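Local coordinates for adhesion and penetration protein autotransporter (Haemophilus influenzae, PDB 3SYJ) that promotes bacterial adherence to and invasion of host cells by binding a host structure, and is probably also a serine protease, at residues L891-T896 against L906-S911. Residues are numbered along the deposited sequence; the frame is centred on the assembly and turned at random.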
loop_
_atom_site.group_PDB
_atom_site.type_symbol
_atom_site.label_atom_id
_atom_site.label_comp_id
_atom_site.label_asym_id
_atom_site.label_seq_id
_atom_site.Cartn_x
_atom_site.Cartn_y
_atom_site.Cartn_z
ATOM N N LEU A 891 29.464 17.408 -7.387
ATOM C CA LEU A 891 29.362 16.153 -6.661
ATOM C C LEU A 891 29.942 16.313 -5.270
ATOM O O LEU A 891 31.093 16.706 -5.109
ATOM C CB LEU A 891 30.091 15.032 -7.403
ATOM C CG LEU A 891 29.239 14.132 -8.298
ATOM C CD1 LEU A 891 28.318 14.962 -9.171
ATOM C CD2 LEU A 891 30.116 13.222 -9.143
ATOM N N SER A 892 29.134 16.014 -4.263
ATOM C CA SER A 892 29.594 16.065 -2.888
ATOM C C SER A 892 29.529 14.661 -2.312
ATOM O O SER A 892 28.521 13.973 -2.454
ATOM C CB SER A 892 28.733 17.021 -2.070
ATOM O OG SER A 892 29.349 17.305 -0.829
ATOM N N VAL A 893 30.609 14.229 -1.672
ATOM C CA VAL A 893 30.685 12.854 -1.193
ATOM C C VAL A 893 31.002 12.779 0.291
ATOM O O VAL A 893 31.944 13.422 0.765
ATOM C CB VAL A 893 31.742 12.036 -1.969
ATOM C CG1 VAL A 893 31.869 10.638 -1.376
ATOM C CG2 VAL A 893 31.386 11.969 -3.444
ATOM N N ARG A 894 30.197 12.005 1.017
ATOM C CA ARG A 894 30.476 11.684 2.413
ATOM C C ARG A 894 30.789 10.204 2.558
ATOM O O ARG A 894 29.971 9.349 2.235
ATOM C CB ARG A 894 29.324 12.107 3.328
ATOM C CG ARG A 894 29.268 13.605 3.586
ATOM C CD ARG A 894 28.214 13.968 4.616
ATOM N NE ARG A 894 27.863 15.380 4.522
ATOM C CZ ARG A 894 28.426 16.344 5.238
ATOM N NH1 ARG A 894 29.361 16.047 6.136
ATOM N NH2 ARG A 894 28.044 17.601 5.063
ATOM N N ASN A 895 31.995 9.880 3.030
ATOM C CA ASN A 895 32.524 8.519 3.078
ATOM C C ASN A 895 32.697 8.056 4.465
ATOM O O ASN A 895 33.064 8.815 5.313
ATOM C CB ASN A 895 33.904 8.429 2.390
ATOM C CG ASN A 895 34.437 6.989 2.262
ATOM O OD1 ASN A 895 33.966 6.230 1.466
ATOM N ND2 ASN A 895 35.452 6.656 3.023
ATOM N N THR A 896 32.443 6.781 4.675
ATOM C CA THR A 896 32.721 6.099 5.907
ATOM C C THR A 896 33.305 4.780 5.522
ATOM O O THR A 896 33.328 4.466 4.379
ATOM C CB THR A 896 31.457 5.843 6.691
ATOM O OG1 THR A 896 30.473 5.238 5.865
ATOM C CG2 THR A 896 30.927 7.120 7.259
ATOM N N LEU A 906 35.961 3.790 -7.656
ATOM C CA LEU A 906 34.559 3.798 -7.263
ATOM C C LEU A 906 33.745 4.628 -8.246
ATOM O O LEU A 906 33.891 5.848 -8.311
ATOM C CB LEU A 906 34.389 4.348 -5.848
ATOM C CG LEU A 906 32.964 4.237 -5.313
ATOM C CD1 LEU A 906 32.471 2.808 -5.427
ATOM C CD2 LEU A 906 32.884 4.717 -3.877
ATOM N N THR A 907 32.899 3.961 -9.023
ATOM C CA THR A 907 32.022 4.660 -9.953
ATOM C C THR A 907 30.955 5.439 -9.182
ATOM O O THR A 907 30.316 4.897 -8.280
ATOM C CB THR A 907 31.350 3.674 -10.942
ATOM O OG1 THR A 907 32.358 2.905 -11.615
ATOM C CG2 THR A 907 30.510 4.420 -11.977
ATOM N N LEU A 908 30.779 6.713 -9.525
ATOM C CA LEU A 908 29.741 7.531 -8.908
ATOM C C LEU A 908 28.628 7.823 -9.909
ATOM O O LEU A 908 27.444 7.677 -9.600
ATOM C CB LEU A 908 30.326 8.836 -8.361
ATOM C CG LEU A 908 31.182 8.686 -7.104
ATOM C CD1 LEU A 908 31.615 10.046 -6.586
ATOM C CD2 LEU A 908 30.428 7.913 -6.030
ATOM N N VAL A 909 29.022 8.228 -11.112
ATOM C CA VAL A 909 28.081 8.490 -12.188
ATOM C C VAL A 909 28.345 7.540 -13.347
ATOM O O VAL A 909 29.450 7.500 -13.885
ATOM C CB VAL A 909 28.207 9.934 -12.694
ATOM C CG1 VAL A 909 27.159 10.205 -13.759
ATOM C CG2 VAL A 909 28.065 10.916 -11.539
ATOM N N GLU A 910 27.328 6.777 -13.733
ATOM C CA GLU A 910 27.488 5.766 -14.772
ATOM C C GLU A 910 26.447 5.892 -15.872
ATOM O O GLU A 910 25.526 6.706 -15.792
ATOM C CB GLU A 910 27.406 4.365 -14.164
ATOM C CG GLU A 910 26.091 4.085 -13.451
ATOM C CD GLU A 910 26.091 2.763 -12.700
ATOM O OE1 GLU A 910 26.699 1.791 -13.195
ATOM O OE2 GLU A 910 25.472 2.700 -11.617
ATOM N N SER A 911 26.599 5.071 -16.901
ATOM C CA SER A 911 25.624 5.014 -17.975
ATOM C C SER A 911 24.635 3.884 -17.718
ATOM O O SER A 911 24.969 2.890 -17.071
ATOM C CB SER A 911 26.326 4.799 -19.312
ATOM O OG SER A 911 25.385 4.530 -20.333
#
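Leu891 and Val893 reach from one strand of the Hap passenger domain into the bend of another, where Leu908 and Val909 receive them, a worked example of how a beta-helix fills its interior with aliphatic branches from different faces. The contact is wholly apolar, with no hydrogen bond between 891-896 and 906-911. It consists of methyl groups meeting across a backbone gap of 8.9 Å from Leu891 CA to Leu908 CA.

The closest approach is Val893 CG2 to Leu908 CD1, 3.7 Å, one methyl of a branched chain set slantwise against the end of a longer one. Leu908 is extended about CB-CG (chi2 -175°), with CD1 anti to CA, and this carries that methyl across to the valine. Beside this pair, Leu891 directs CD2 into the bend, 3.9 Å from Val909 CG2. The same Leu891 CD2 lies 4.3 Å from Leu908 CD1, so a single methyl bridges the two consecutive receiving residues. That both can face the interior follows from the backbone: Leu908 and Val909 lie opposite Phe946 in a classic beta bulge, which breaks the usual alternation of a strand as the chain turns its corner.

Polar groups work outside this cluster: Ser892 OG bonds to Tyr824 OH, and Asn895 OD1 accepts from Leu871 N.

Strand 887-895 runs parallel to both 862-870 and 921-925, while 906-911 lies parallel to 875-881 and antiparallel to 945-949. Phe867, Leu881, Phe946 and Leu948 from these neighbours extend the apolar interior near the C-terminal end of the modelled solenoid, in its pertactin-like region.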